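PDB 3LCY: titin from Homo sapiens, which forms a giant filament of striated muscle and carries a serine/threonine kinase, represented here by two A-band immunoglobulin domains in tandem. Local coordinates for residues T19-A24 / V67-Q72; E73-Y78 / L95-T100; T100-P105 / M126-P131. All coordinates share one frame; numbering follows the deposited sequence.

Interaction 1: residues T19-A24 / V67-Q72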
ATOM      1  N   THR A  19      -6.501   6.187   8.180  1.00 27.57           N
ATOM      2  CA  THR A  19      -5.613   6.615   9.251  1.00 28.47           C
ATOM      3  C   THR A  19      -4.238   6.953   8.693  1.00 29.10           C
ATOM      4  O   THR A  19      -3.841   6.448   7.642  1.00 27.68           O
ATOM      5  CB  THR A  19      -5.461   5.529  10.330  1.00 27.62           C
ATOM      6  OG1 THR A  19      -4.962   6.116  11.539  1.00 29.57           O
ATOM      7  CG2 THR A  19      -4.503   4.446   9.863  1.00 24.64           C
ATOM      8  N   LYS A  20      -3.513   7.813   9.401  1.00 30.41           N
ATOM      9  CA  LYS A  20      -2.165   8.181   8.992  1.00 30.23           C
ATOM     10  C   LYS A  20      -1.214   7.006   9.179  1.00 29.39           C
ATOM     11  O   LYS A  20      -1.202   6.368  10.233  1.00 29.83           O
ATOM     12  CB  LYS A  20      -1.663   9.384   9.790  1.00 29.15           C
ATOM     13  CG  LYS A  20      -0.198   9.713   9.545  1.00 33.83           C
ATOM     14  CD  LYS A  20       0.311  10.768  10.513  1.00 38.70           C
ATOM     15  CE  LYS A  20       1.792  11.045  10.298  1.00 41.57           C
ATOM     16  NZ  LYS A  20       2.324  12.033  11.277  1.00 46.07           N
ATOM     17  N   LEU A  21      -0.424   6.719   8.148  1.00 24.59           N
ATOM     18  CA  LEU A  21       0.555   5.643   8.221  1.00 27.08           C
ATOM     19  C   LEU A  21       1.463   5.846   9.430  1.00 30.56           C
ATOM     20  O   LEU A  21       2.027   6.923   9.621  1.00 32.94           O
ATOM     21  CB  LEU A  21       1.382   5.579   6.935  1.00 29.90           C
ATOM     22  CG  LEU A  21       2.475   4.509   6.882  1.00 31.03           C
ATOM     23  CD1 LEU A  21       1.899   3.132   7.177  1.00 33.40           C
ATOM     24  CD2 LEU A  21       3.176   4.518   5.535  1.00 31.98           C
ATOM     25  N   GLY A  22       1.593   4.807  10.246  1.00 31.10           N
ATOM     26  CA  GLY A  22       2.388   4.890  11.455  1.00 30.50           C
ATOM     27  C   GLY A  22       1.525   5.059  12.690  1.00 34.57           C
ATOM     28  O   GLY A  22       1.989   4.873  13.813  1.00 37.79           O
ATOM     29  N   GLU A  23       0.262   5.416  12.479  1.00 33.79           N
ATOM     30  CA  GLU A  23      -0.674   5.606  13.582  1.00 34.45           C
ATOM     31  C   GLU A  23      -1.636   4.430  13.707  1.00 33.21           C
ATOM     32  O   GLU A  23      -1.653   3.537  12.861  1.00 33.84           O
ATOM     33  CB  GLU A  23      -1.453   6.910  13.404  1.00 35.39           C
ATOM     34  CG  GLU A  23      -0.579   8.151  13.433  1.00 41.11           C
ATOM     35  CD  GLU A  23       0.115   8.343  14.771  1.00 48.71           C
ATOM     36  OE1 GLU A  23      -0.407   7.849  15.793  1.00 53.76           O
ATOM     37  OE2 GLU A  23       1.182   8.992  14.799  1.00 49.82           O
ATOM     38  N   ALA A  24      -2.437   4.438  14.766  1.00 30.55           N
ATOM     39  CA  ALA A  24      -3.377   3.356  15.029  1.00 26.05           C
ATOM     40  C   ALA A  24      -4.633   3.473  14.171  1.00 28.31           C
ATOM     41  O   ALA A  24      -5.113   4.574  13.898  1.00 30.99           O
ATOM     42  CB  ALA A  24      -3.746   3.322  16.503  1.00 18.22           C
ATOM     43  N   VAL A  67      -5.170  -1.692  14.487  1.00 23.89           N
ATOM     44  CA  VAL A  67      -3.954  -1.994  13.763  1.00 24.41           C
ATOM     45  C   VAL A  67      -2.973  -0.859  13.942  1.00 25.19           C
ATOM     46  O   VAL A  67      -3.293   0.289  13.669  1.00 26.67           O
ATOM     47  CB  VAL A  67      -4.220  -2.160  12.258  1.00 24.53           C
ATOM     48  CG1 VAL A  67      -2.926  -2.440  11.513  1.00 20.94           C
ATOM     49  CG2 VAL A  67      -5.234  -3.256  12.012  1.00 22.65           C
ATOM     50  N   MET A  68      -1.774  -1.180  14.403  1.00 22.24           N
ATOM     51  CA  MET A  68      -0.771  -0.158  14.575  1.00 23.01           C
ATOM     52  C   MET A  68      -0.037  -0.244  13.264  1.00 24.40           C
ATOM     53  O   MET A  68       0.791  -1.120  13.058  1.00 29.60           O
ATOM     54  CB  MET A  68       0.149  -0.490  15.740  1.00 19.93           C
ATOM     55  CG  MET A  68      -0.573  -0.805  17.028  1.00 19.92           C
ATOM     56  SD  MET A  68      -1.748   0.449  17.530  1.00 31.47           S
ATOM     57  CE  MET A  68      -0.674   1.844  17.798  1.00 30.60           C
ATOM     58  N   THR A  69      -0.351   0.676  12.371  1.00 22.93           N
ATOM     59  CA  THR A  69       0.235   0.679  11.089  1.00 25.51           C
ATOM     60  C   THR A  69       1.687   1.018  11.074  1.00 28.04           C
ATOM     61  O   THR A  69       2.111   1.880  11.729  1.00 26.70           O
ATOM     62  CB  THR A  69      -0.555   1.568  10.166  1.00 25.12           C
ATOM     63  OG1 THR A  69      -0.352   2.929  10.500  1.00 29.14           O
ATOM     64  CG2 THR A  69      -1.964   1.260  10.288  1.00 16.85           C
ATOM     65  N   GLU A  70       2.448   0.275  10.307  1.00 30.42           N
ATOM     66  CA  GLU A  70       3.838   0.521  10.187  1.00 30.63           C
ATOM     67  C   GLU A  70       4.265   0.633   8.757  1.00 29.54           C
ATOM     68  O   GLU A  70       5.176   1.310   8.452  1.00 29.81           O
ATOM     69  CB  GLU A  70       4.613  -0.581  10.864  1.00 37.71           C
ATOM     70  CG  GLU A  70       4.031  -1.932  10.680  1.00 45.45           C
ATOM     71  CD  GLU A  70       4.945  -3.050  11.069  1.00 50.63           C
ATOM     72  OE1 GLU A  70       6.042  -2.785  11.506  1.00 56.91           O
ATOM     73  OE2 GLU A  70       4.581  -4.207  10.943  1.00 47.59           O
ATOM     74  N   GLU A  71       3.573  -0.059   7.883  1.00 30.04           N
ATOM     75  CA  GLU A  71       3.942  -0.156   6.491  1.00 29.37           C
ATOM     76  C   GLU A  71       2.764  -0.091   5.579  1.00 28.48           C
ATOM     77  O   GLU A  71       1.685  -0.294   5.964  1.00 27.00           O
ATOM     78  CB  GLU A  71       4.744  -1.425   6.232  1.00 30.20           C
ATOM     79  CG  GLU A  71       3.959  -2.675   6.394  1.00 35.39           C
ATOM     80  CD  GLU A  71       4.700  -3.920   6.084  1.00 41.79           C
ATOM     81  OE1 GLU A  71       5.852  -3.858   5.734  1.00 47.37           O
ATOM     82  OE2 GLU A  71       4.132  -4.987   6.208  1.00 41.12           O
ATOM     83  N   GLN A  72       3.017   0.213   4.333  1.00 32.59           N
ATOM     84  CA  GLN A  72       1.996   0.367   3.332  1.00 30.21           C
ATOM     85  C   GLN A  72       1.156  -0.847   3.138  1.00 27.25           C
ATOM     86  O   GLN A  72       0.048  -0.757   2.793  1.00 27.61           O
ATOM     87  CB  GLN A  72       2.601   0.814   2.019  1.00 27.59           C
ATOM     88  CG  GLN A  72       2.600   2.261   1.880  1.00 30.04           C
ATOM     89  CD  GLN A  72       3.339   2.761   0.704  1.00 34.03           C
ATOM     90  OE1 GLN A  72       3.149   3.861   0.287  1.00 36.49           O
ATOM     91  NE2 GLN A  72       4.177   1.967   0.169  1.00 33.57           N
TER
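Three hydrogen bonds tie T69 to G22 and E23 of the K20-E23 turn. Its hydroxyl OG1 accepts from G22 N at 2.7 Å, with a bent N-H...O angle of 141°, and donates to E23 O at 2.8 Å, in the carbonyl plane and on a lone pair. T69 N adds a 3.2 Å bond to E23 O, arriving above that plane, so one carbonyl serves two donors of one residue. A chi1 of 72°, with OG1 between the backbone N and the carbonyl carbon of T69, places the hydroxyl where it meets both G22 N and E23 O. The turn that presents these groups is type II, closed by E23 N to K20 O (2.8 Å). A weaker polar contact is the CA-H...O approach of G22 CA to T69 O, at 3.0 Å.

Two apolar contacts flank this polar centre: A24 CB meets the bent M68 chain at CE (3.6 Å), and T19 CG2 and T69 CG2 touch tip to tip (4.1 Å). Separately, the methyl L21 CD1 packs on backbone, 3.6 Å from E71 O.

A24 and M68 form an antiparallel non-hydrogen-bonded pair between strands 24-34 and 62-68. In I-set immunoglobulin terms, the contact joins the turn between strands A' and B to the end of strand E.

Interaction 2: residues E73-Y78 / L95-T100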
ATOM      1  N   GLU A  73       1.726  -1.985   3.390  1.00 26.76           N
ATOM      2  CA  GLU A  73       1.067  -3.246   3.212  1.00 32.00           C
ATOM      3  C   GLU A  73      -0.086  -3.526   4.178  1.00 36.32           C
ATOM      4  O   GLU A  73      -0.803  -4.456   4.014  1.00 35.18           O
ATOM      5  CB  GLU A  73       2.107  -4.332   3.254  1.00 36.11           C
ATOM      6  CG  GLU A  73       2.880  -4.445   2.014  1.00 41.29           C
ATOM      7  CD  GLU A  73       4.237  -3.843   2.073  1.00 48.23           C
ATOM      8  OE1 GLU A  73       5.176  -4.402   1.518  1.00 48.93           O
ATOM      9  OE2 GLU A  73       4.372  -2.784   2.631  1.00 51.80           O
ATOM     10  N   ASP A  74      -0.189  -2.726   5.223  1.00 36.36           N
ATOM     11  CA  ASP A  74      -1.217  -2.801   6.233  1.00 30.39           C
ATOM     12  C   ASP A  74      -2.519  -2.306   5.710  1.00 25.55           C
ATOM     13  O   ASP A  74      -3.502  -2.505   6.316  1.00 23.23           O
ATOM     14  CB  ASP A  74      -0.861  -1.994   7.478  1.00 26.32           C
ATOM     15  CG  ASP A  74       0.245  -2.544   8.207  1.00 24.62           C
ATOM     16  OD1 ASP A  74       0.928  -1.823   8.847  1.00 27.17           O
ATOM     17  OD2 ASP A  74       0.455  -3.698   8.141  1.00 26.93           O
ATOM     18  N   GLU A  75      -2.499  -1.634   4.588  1.00 22.60           N
ATOM     19  CA  GLU A  75      -3.682  -1.139   3.995  1.00 25.59           C
ATOM     20  C   GLU A  75      -4.497  -2.283   3.433  1.00 24.65           C
ATOM     21  O   GLU A  75      -4.023  -3.357   3.320  1.00 23.70           O
ATOM     22  CB  GLU A  75      -3.337  -0.145   2.912  1.00 28.52           C
ATOM     23  CG  GLU A  75      -3.068  -0.760   1.566  1.00 31.89           C
ATOM     24  CD  GLU A  75      -2.170   0.029   0.718  1.00 35.90           C
ATOM     25  OE1 GLU A  75      -1.446  -0.539  -0.057  1.00 37.02           O
ATOM     26  OE2 GLU A  75      -2.183   1.212   0.826  1.00 38.62           O
ATOM     27  N   GLY A  76      -5.748  -2.056   3.116  1.00 22.76           N
ATOM     28  CA  GLY A  76      -6.499  -3.142   2.566  1.00 19.98           C
ATOM     29  C   GLY A  76      -7.611  -3.762   3.320  1.00 24.04           C
ATOM     30  O   GLY A  76      -8.089  -3.224   4.231  1.00 28.03           O
ATOM     31  N   VAL A  77      -8.029  -4.935   2.881  1.00 27.14           N
ATOM     32  CA  VAL A  77      -9.134  -5.661   3.494  1.00 23.90           C
ATOM     33  C   VAL A  77      -8.919  -6.344   4.836  1.00 21.62           C
ATOM     34  O   VAL A  77      -7.943  -7.025   5.048  1.00 21.69           O
ATOM     35  CB  VAL A  77      -9.676  -6.727   2.525  1.00 20.58           C
ATOM     36  CG1 VAL A  77     -10.851  -7.440   3.123  1.00 19.33           C
ATOM     37  CG2 VAL A  77     -10.063  -6.104   1.221  1.00 15.84           C
ATOM     38  N   TYR A  78      -9.878  -6.148   5.727  1.00 20.86           N
ATOM     39  CA  TYR A  78      -9.884  -6.764   7.042  1.00 23.44           C
ATOM     40  C   TYR A  78     -11.257  -7.376   7.217  1.00 19.63           C
ATOM     41  O   TYR A  78     -12.252  -6.744   6.931  1.00 19.14           O
ATOM     42  CB  TYR A  78      -9.573  -5.766   8.145  1.00 23.42           C
ATOM     43  CG  TYR A  78      -8.137  -5.354   8.170  1.00 21.66           C
ATOM     44  CD1 TYR A  78      -7.200  -6.100   8.846  1.00 25.71           C
ATOM     45  CD2 TYR A  78      -7.717  -4.233   7.500  1.00 20.81           C
ATOM     46  CE1 TYR A  78      -5.895  -5.732   8.863  1.00 26.94           C
ATOM     47  CE2 TYR A  78      -6.420  -3.867   7.504  1.00 24.56           C
ATOM     48  CZ  TYR A  78      -5.510  -4.612   8.194  1.00 27.17           C
ATOM     49  OH  TYR A  78      -4.209  -4.230   8.196  1.00 28.92           O
ATOM     50  N   LEU A  95      -8.870  -0.517   4.956  1.00 28.01           N
ATOM     51  CA  LEU A  95      -8.107   0.507   5.652  1.00 21.60           C
ATOM     52  C   LEU A  95      -7.351   1.359   4.642  1.00 26.24           C
ATOM     53  O   LEU A  95      -6.540   0.846   3.871  1.00 32.91           O
ATOM     54  CB  LEU A  95      -7.129  -0.130   6.640  1.00 22.66           C
ATOM     55  CG  LEU A  95      -6.154   0.824   7.335  1.00 28.31           C
ATOM     56  CD1 LEU A  95      -6.905   1.944   8.037  1.00 25.25           C
ATOM     57  CD2 LEU A  95      -5.260   0.071   8.313  1.00 28.04           C
ATOM     58  N   LEU A  96      -7.632   2.656   4.636  1.00 27.90           N
ATOM     59  CA  LEU A  96      -6.951   3.578   3.737  1.00 28.76           C
ATOM     60  C   LEU A  96      -5.892   4.365   4.498  1.00 32.00           C
ATOM     61  O   LEU A  96      -6.178   4.974   5.529  1.00 35.65           O
ATOM     62  CB  LEU A  96      -7.947   4.529   3.068  1.00 23.84           C
ATOM     63  CG  LEU A  96      -8.859   3.959   1.977  1.00 25.04           C
ATOM     64  CD1 LEU A  96      -9.757   2.857   2.518  1.00 22.73           C
ATOM     65  CD2 LEU A  96      -9.693   5.065   1.358  1.00 26.18           C
ATOM     66  N   LEU A  97      -4.667   4.347   3.988  1.00 27.28           N
ATOM     67  CA  LEU A  97      -3.563   5.025   4.651  1.00 25.66           C
ATOM     68  C   LEU A  97      -3.393   6.455   4.155  1.00 23.50           C
ATOM     69  O   LEU A  97      -3.845   6.807   3.065  1.00 20.99           O
ATOM     70  CB  LEU A  97      -2.260   4.252   4.453  1.00 28.02           C
ATOM     71  CG  LEU A  97      -2.227   2.827   5.003  1.00 30.05           C
ATOM     72  CD1 LEU A  97      -0.870   2.195   4.747  1.00 32.91           C
ATOM     73  CD2 LEU A  97      -2.554   2.813   6.487  1.00 28.91           C
ATOM     74  N   GLN A  98      -2.736   7.271   4.971  1.00 19.82           N
ATOM     75  CA  GLN A  98      -2.399   8.636   4.594  1.00 24.64           C
ATOM     76  C   GLN A  98      -0.911   8.879   4.818  1.00 23.42           C
ATOM     77  O   GLN A  98      -0.399   8.677   5.919  1.00 26.97           O
ATOM     78  CB  GLN A  98      -3.225   9.639   5.400  1.00 29.86           C
ATOM     79  CG  GLN A  98      -4.716   9.569   5.138  1.00 33.54           C
ATOM     80  CD  GLN A  98      -5.508  10.487   6.046  1.00 35.82           C
ATOM     81  OE1 GLN A  98      -6.701  10.284   6.264  1.00 38.77           O
ATOM     82  NE2 GLN A  98      -4.843  11.503   6.585  1.00 32.96           N
ATOM     83  N   ALA A  99      -0.217   9.302   3.767  1.00 23.83           N
ATOM     84  CA  ALA A  99       1.215   9.547   3.856  1.00 25.73           C
ATOM     85  C   ALA A  99       1.677  10.486   2.751  1.00 25.55           C
ATOM     86  O   ALA A  99       1.365  10.279   1.577  1.00 28.16           O
ATOM     87  CB  ALA A  99       1.983   8.236   3.797  1.00 26.18           C
ATOM     88  N   THR A 100       2.415  11.523   3.132  1.00 27.22           N
ATOM     89  CA  THR A 100       2.979  12.443   2.159  1.00 32.57           C
ATOM     90  C   THR A 100       4.012  11.695   1.334  1.00 32.21           C
ATOM     91  O   THR A 100       4.796  10.919   1.879  1.00 35.00           O
ATOM     92  CB  THR A 100       3.657  13.639   2.843  1.00 35.95           C
ATOM     93  OG1 THR A 100       4.834  13.194   3.528  1.00 36.54           O
ATOM     94  CG2 THR A 100       2.708  14.286   3.840  1.00 41.76           C
TER
HETATM   95  O   HOH W   1      -4.195   3.151   1.378  1.00 24.53           O
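L95 and G76 meet as an antiparallel hydrogen-bonded pair, and here the contact is tightest. G76 N donates to L95 O at 3.1 Å, with an N-H...O angle of 164°, and L95 N to G76 O at 2.9 Å. On the buried side, the L95 side chain crosses the Y78 ring obliquely, CB 3.9 Å from CE2, while its CD2 rests 3.7 Å from D74 O. That same carbonyl takes the Y78 hydroxyl on a lone pair, OH to O 2.6 Å. This is the tyrosine corner of immunoglobulin domains, within the Asp-x-Gly-x-Tyr signature that leads into strand F. The ring is thereby tied at its far end to the short 3-10 segment preceding the strand, and R43 makes a cation-pi contact with it.

Beyond this pair the segments part, and the contact becomes looser, with one bridging water. E75 CB still packs on L97 CG at 3.8 Å, but its carboxylate meets 95-100 through that water, which donates to E75 OE2 (2.8 Å) and accepts from L97 N (2.9 Å). Beyond CG the E75 chain is extended (chi2 -153°), which sets CD away from its own backbone.

E75 OE2 also forms a salt bridge with R130 NE. Direct backbone bonds and packing thus join strands F and G at the open end of their hairpin, and the water bridges E75 and L97 within the first domain. The charge pair alone extends from E75 to the second domain, where the ionic attraction probably helps hold the two domains together.

Interaction 3: residues T100-P105 / M126-P131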
ATOM      1  N   THR A 100       2.415  11.523   3.132  1.00 27.22           N
ATOM      2  CA  THR A 100       2.979  12.443   2.159  1.00 32.57           C
ATOM      3  C   THR A 100       4.012  11.695   1.334  1.00 32.21           C
ATOM      4  O   THR A 100       4.796  10.919   1.879  1.00 35.00           O
ATOM      5  CB  THR A 100       3.657  13.639   2.843  1.00 35.95           C
ATOM      6  OG1 THR A 100       4.834  13.194   3.528  1.00 36.54           O
ATOM      7  CG2 THR A 100       2.708  14.286   3.840  1.00 41.76           C
ATOM      8  N   PRO A 101       4.008  11.912   0.011  1.00 25.85           N
ATOM      9  CA  PRO A 101       4.946  11.228  -0.881  1.00 24.27           C
ATOM     10  C   PRO A 101       6.373  11.300  -0.350  1.00 26.91           C
ATOM     11  O   PRO A 101       6.832  12.369   0.057  1.00 26.88           O
ATOM     12  CB  PRO A 101       4.814  12.014  -2.185  1.00 26.68           C
ATOM     13  CG  PRO A 101       3.412  12.522  -2.160  1.00 27.92           C
ATOM     14  CD  PRO A 101       3.122  12.833  -0.720  1.00 26.01           C
ATOM     15  N   GLN A 102       7.057  10.163  -0.350  1.00 29.17           N
ATOM     16  CA  GLN A 102       8.394  10.059   0.214  1.00 30.04           C
ATOM     17  C   GLN A 102       9.136   8.893  -0.421  1.00 33.11           C
ATOM     18  O   GLN A 102       8.618   7.780  -0.477  1.00 36.95           O
ATOM     19  CB  GLN A 102       8.307   9.841   1.725  1.00 32.47           C
ATOM     20  CG  GLN A 102       9.602   9.364   2.364  1.00 38.27           C
ATOM     21  CD  GLN A 102       9.389   8.783   3.751  1.00 44.74           C
ATOM     22  OE1 GLN A 102       8.257   8.515   4.158  1.00 45.45           O
ATOM     23  NE2 GLN A 102      10.479   8.581   4.481  1.00 46.92           N
ATOM     24  N   PHE A 103      10.348   9.146  -0.901  1.00 26.52           N
ATOM     25  CA  PHE A 103      11.158   8.072  -1.455  1.00 25.85           C
ATOM     26  C   PHE A 103      11.540   7.086  -0.359  1.00 26.28           C
ATOM     27  O   PHE A 103      11.925   7.478   0.743  1.00 28.44           O
ATOM     28  CB  PHE A 103      12.389   8.619  -2.179  1.00 24.49           C
ATOM     29  CG  PHE A 103      12.059   9.369  -3.437  1.00 26.35           C
ATOM     30  CD1 PHE A 103      11.562   8.701  -4.546  1.00 23.04           C
ATOM     31  CD2 PHE A 103      12.247  10.740  -3.515  1.00 27.93           C
ATOM     32  CE1 PHE A 103      11.254   9.384  -5.706  1.00 26.26           C
ATOM     33  CE2 PHE A 103      11.943  11.429  -4.674  1.00 27.09           C
ATOM     34  CZ  PHE A 103      11.447  10.750  -5.770  1.00 29.44           C
ATOM     35  N   HIS A 104      11.419   5.802  -0.675  1.00 27.60           N
ATOM     36  CA  HIS A 104      11.536   4.748   0.323  1.00 35.76           C
ATOM     37  C   HIS A 104      12.911   4.676   0.981  1.00 39.52           C
ATOM     38  O   HIS A 104      13.907   4.379   0.320  1.00 40.05           O
ATOM     39  CB  HIS A 104      11.190   3.390  -0.299  1.00 36.95           C
ATOM     40  CG  HIS A 104      10.707   2.377   0.694  1.00 39.63           C
ATOM     41  ND1 HIS A 104      11.466   1.964   1.767  1.00 38.59           N
ATOM     42  CD2 HIS A 104       9.541   1.692   0.772  1.00 39.83           C
ATOM     43  CE1 HIS A 104      10.788   1.073   2.467  1.00 37.08           C
ATOM     44  NE2 HIS A 104       9.618   0.888   1.885  1.00 38.40           N
ATOM     45  N   PRO A 105      12.963   4.945   2.297  1.00 41.43           N
ATOM     46  CA  PRO A 105      14.166   4.653   3.082  1.00 44.76           C
ATOM     47  C   PRO A 105      14.262   3.148   3.307  1.00 50.94           C
ATOM     48  O   PRO A 105      13.303   2.532   3.774  1.00 56.17           O
ATOM     49  CB  PRO A 105      13.906   5.375   4.405  1.00 41.99           C
ATOM     50  CG  PRO A 105      12.423   5.418   4.523  1.00 39.86           C
ATOM     51  CD  PRO A 105      11.891   5.534   3.118  1.00 38.81           C
ATOM     52  N   MET A 126      11.504   2.686  -5.368  1.00 27.05           N
ATOM     53  CA  MET A 126      10.538   2.388  -4.324  1.00 26.00           C
ATOM     54  C   MET A 126      10.135   3.682  -3.612  1.00 26.96           C
ATOM     55  O   MET A 126      10.949   4.545  -3.346  1.00 30.20           O
ATOM     56  CB  MET A 126      11.098   1.375  -3.338  1.00 25.17           C
ATOM     57  CG  MET A 126      11.491   0.051  -3.944  1.00 24.46           C
ATOM     58  SD  MET A 126      10.131  -0.991  -4.467  1.00 42.78           S
ATOM     59  CE  MET A 126       9.440  -1.509  -2.921  1.00 23.31           C
ATOM     60  N   TYR A 127       8.862   3.821  -3.312  1.00 24.49           N
ATOM     61  CA  TYR A 127       8.384   5.021  -2.662  1.00 24.52           C
ATOM     62  C   TYR A 127       7.322   4.745  -1.626  1.00 24.46           C
ATOM     63  O   TYR A 127       6.713   3.694  -1.602  1.00 19.38           O
ATOM     64  CB  TYR A 127       7.806   5.983  -3.690  1.00 23.63           C
ATOM     65  CG  TYR A 127       6.450   5.575  -4.169  1.00 26.07           C
ATOM     66  CD1 TYR A 127       5.313   5.988  -3.514  1.00 25.14           C
ATOM     67  CD2 TYR A 127       6.303   4.752  -5.263  1.00 22.98           C
ATOM     68  CE1 TYR A 127       4.091   5.601  -3.933  1.00 20.96           C
ATOM     69  CE2 TYR A 127       5.072   4.372  -5.689  1.00 20.34           C
ATOM     70  CZ  TYR A 127       3.976   4.802  -5.020  1.00 20.49           C
ATOM     71  OH  TYR A 127       2.744   4.441  -5.435  1.00 24.09           O
ATOM     72  N   ILE A 128       7.118   5.716  -0.757  1.00 26.66           N
ATOM     73  CA  ILE A 128       6.054   5.635   0.205  1.00 24.09           C
ATOM     74  C   ILE A 128       5.135   6.818  -0.054  1.00 22.04           C
ATOM     75  O   ILE A 128       5.560   7.946  -0.024  1.00 24.13           O
ATOM     76  CB  ILE A 128       6.575   5.683   1.647  1.00 23.68           C
ATOM     77  CG1 ILE A 128       7.246   4.370   2.010  1.00 23.44           C
ATOM     78  CG2 ILE A 128       5.458   5.942   2.602  1.00 21.23           C
ATOM     79  CD1 ILE A 128       7.916   4.387   3.330  1.00 20.57           C
ATOM     80  N   GLY A 129       3.870   6.550  -0.313  1.00 19.77           N
ATOM     81  CA  GLY A 129       2.898   7.598  -0.473  1.00 19.82           C
ATOM     82  C   GLY A 129       1.462   7.145  -0.540  1.00 22.58           C
ATOM     83  O   GLY A 129       1.123   6.391  -1.370  1.00 23.09           O
ATOM     84  N   ARG A 130       0.607   7.630   0.347  1.00 23.95           N
ATOM     85  CA  ARG A 130      -0.806   7.261   0.301  1.00 22.00           C
ATOM     86  C   ARG A 130      -1.648   8.526   0.393  1.00 23.41           C
ATOM     87  O   ARG A 130      -1.393   9.357   1.242  1.00 27.17           O
ATOM     88  CB  ARG A 130      -1.164   6.274   1.409  1.00 22.41           C
ATOM     89  CG  ARG A 130      -0.676   4.864   1.153  1.00 23.84           C
ATOM     90  CD  ARG A 130      -1.044   4.386  -0.241  1.00 22.57           C
ATOM     91  NE  ARG A 130      -0.691   2.986  -0.451  1.00 22.06           N
ATOM     92  CZ  ARG A 130       0.312   2.566  -1.209  1.00 19.02           C
ATOM     93  NH1 ARG A 130       1.071   3.435  -1.845  1.00 18.14           N
ATOM     94  NH2 ARG A 130       0.551   1.273  -1.328  1.00 19.72           N
ATOM     95  N   PRO A 131      -2.637   8.704  -0.474  1.00 26.13           N
ATOM     96  CA  PRO A 131      -3.029   7.771  -1.532  1.00 28.57           C
ATOM     97  C   PRO A 131      -1.985   7.704  -2.630  1.00 28.16           C
ATOM     98  O   PRO A 131      -1.125   8.572  -2.699  1.00 30.34           O
ATOM     99  CB  PRO A 131      -4.300   8.408  -2.088  1.00 31.47           C
ATOM    100  CG  PRO A 131      -4.183   9.837  -1.739  1.00 29.53           C
ATOM    101  CD  PRO A 131      -3.550   9.851  -0.400  1.00 26.71           C
TER
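Q102 and I128 set the register between strands 100-103 and 126-130, whose axes approach to 4.5 Å and run antiparallel at 171°. The two residues form a hydrogen-bonded pair: Q102 N donates to I128 O at 2.7 Å, and I128 N to Q102 O at 2.6 Å with an N-H...O angle of 169°. Next comes the non-hydrogen-bonded pair F103-Y127, whose side chains diverge, and then H104 N binds M126 O at 3.0 Å. P101 sits opposite G129, P101 CA 4.2 Å from G129 CA, a close approach that the lack of a side chain on G129 accommodates, since the CA-CB direction there would run at P101 CA.

This ladder corresponds to strands A and B of the second immunoglobulin domain. Residues 100-103, serving as strand A, are the far end of strand 88-103, whose earlier part is strand G of the first domain, so one strand passes from domain to domain. F103 turns from the pairing toward V177, L179, V186 and A188, on strands 173-180 and 185-195 of the second domain.

On the other side of the strand pair, I128 carries the side-chain contact. Its CG1, anti to the carbonyl carbon, lies 3.7 Å from H104 CD2, and its CD1 covers one face of the imidazole as a CH-pi contact, 4.2 Å from the ring centroid and 14° off the normal, offset toward the rim. P105 CD reaches the same I128 CD1 at 4.1 Å, the two side chains crossing at about a right angle. H104 and M126 run side by side, their CB atoms in contact. A weak bond from H104 ND1 to P105 O may help to fix the imidazole's rotation, and Y107 meets that ring edge-to-face.

Overall arrangement
Along the chain the three contacts come in series, and all of them reach the sheet containing strand 88-103. Interactions 1 and 2, with centres about 7 Å apart, lie at the same end of the first domain: strand 17-20 runs parallel to 88-103, on which T19 and L21 bond to L96 and Q98. Interaction 3 lies about 14 Å from interaction 1 and 13 Å from interaction 2, centre to centre. It shares T100 with interaction 2, as the strand continues into the second domain. Probable hydrogen bonds join interactions 1 and 3 (Q72 OE1 to G129 N) and interactions 2 and 3 (A99 N to R130 O), consistent with a closely connected domain junction rather than a long linker.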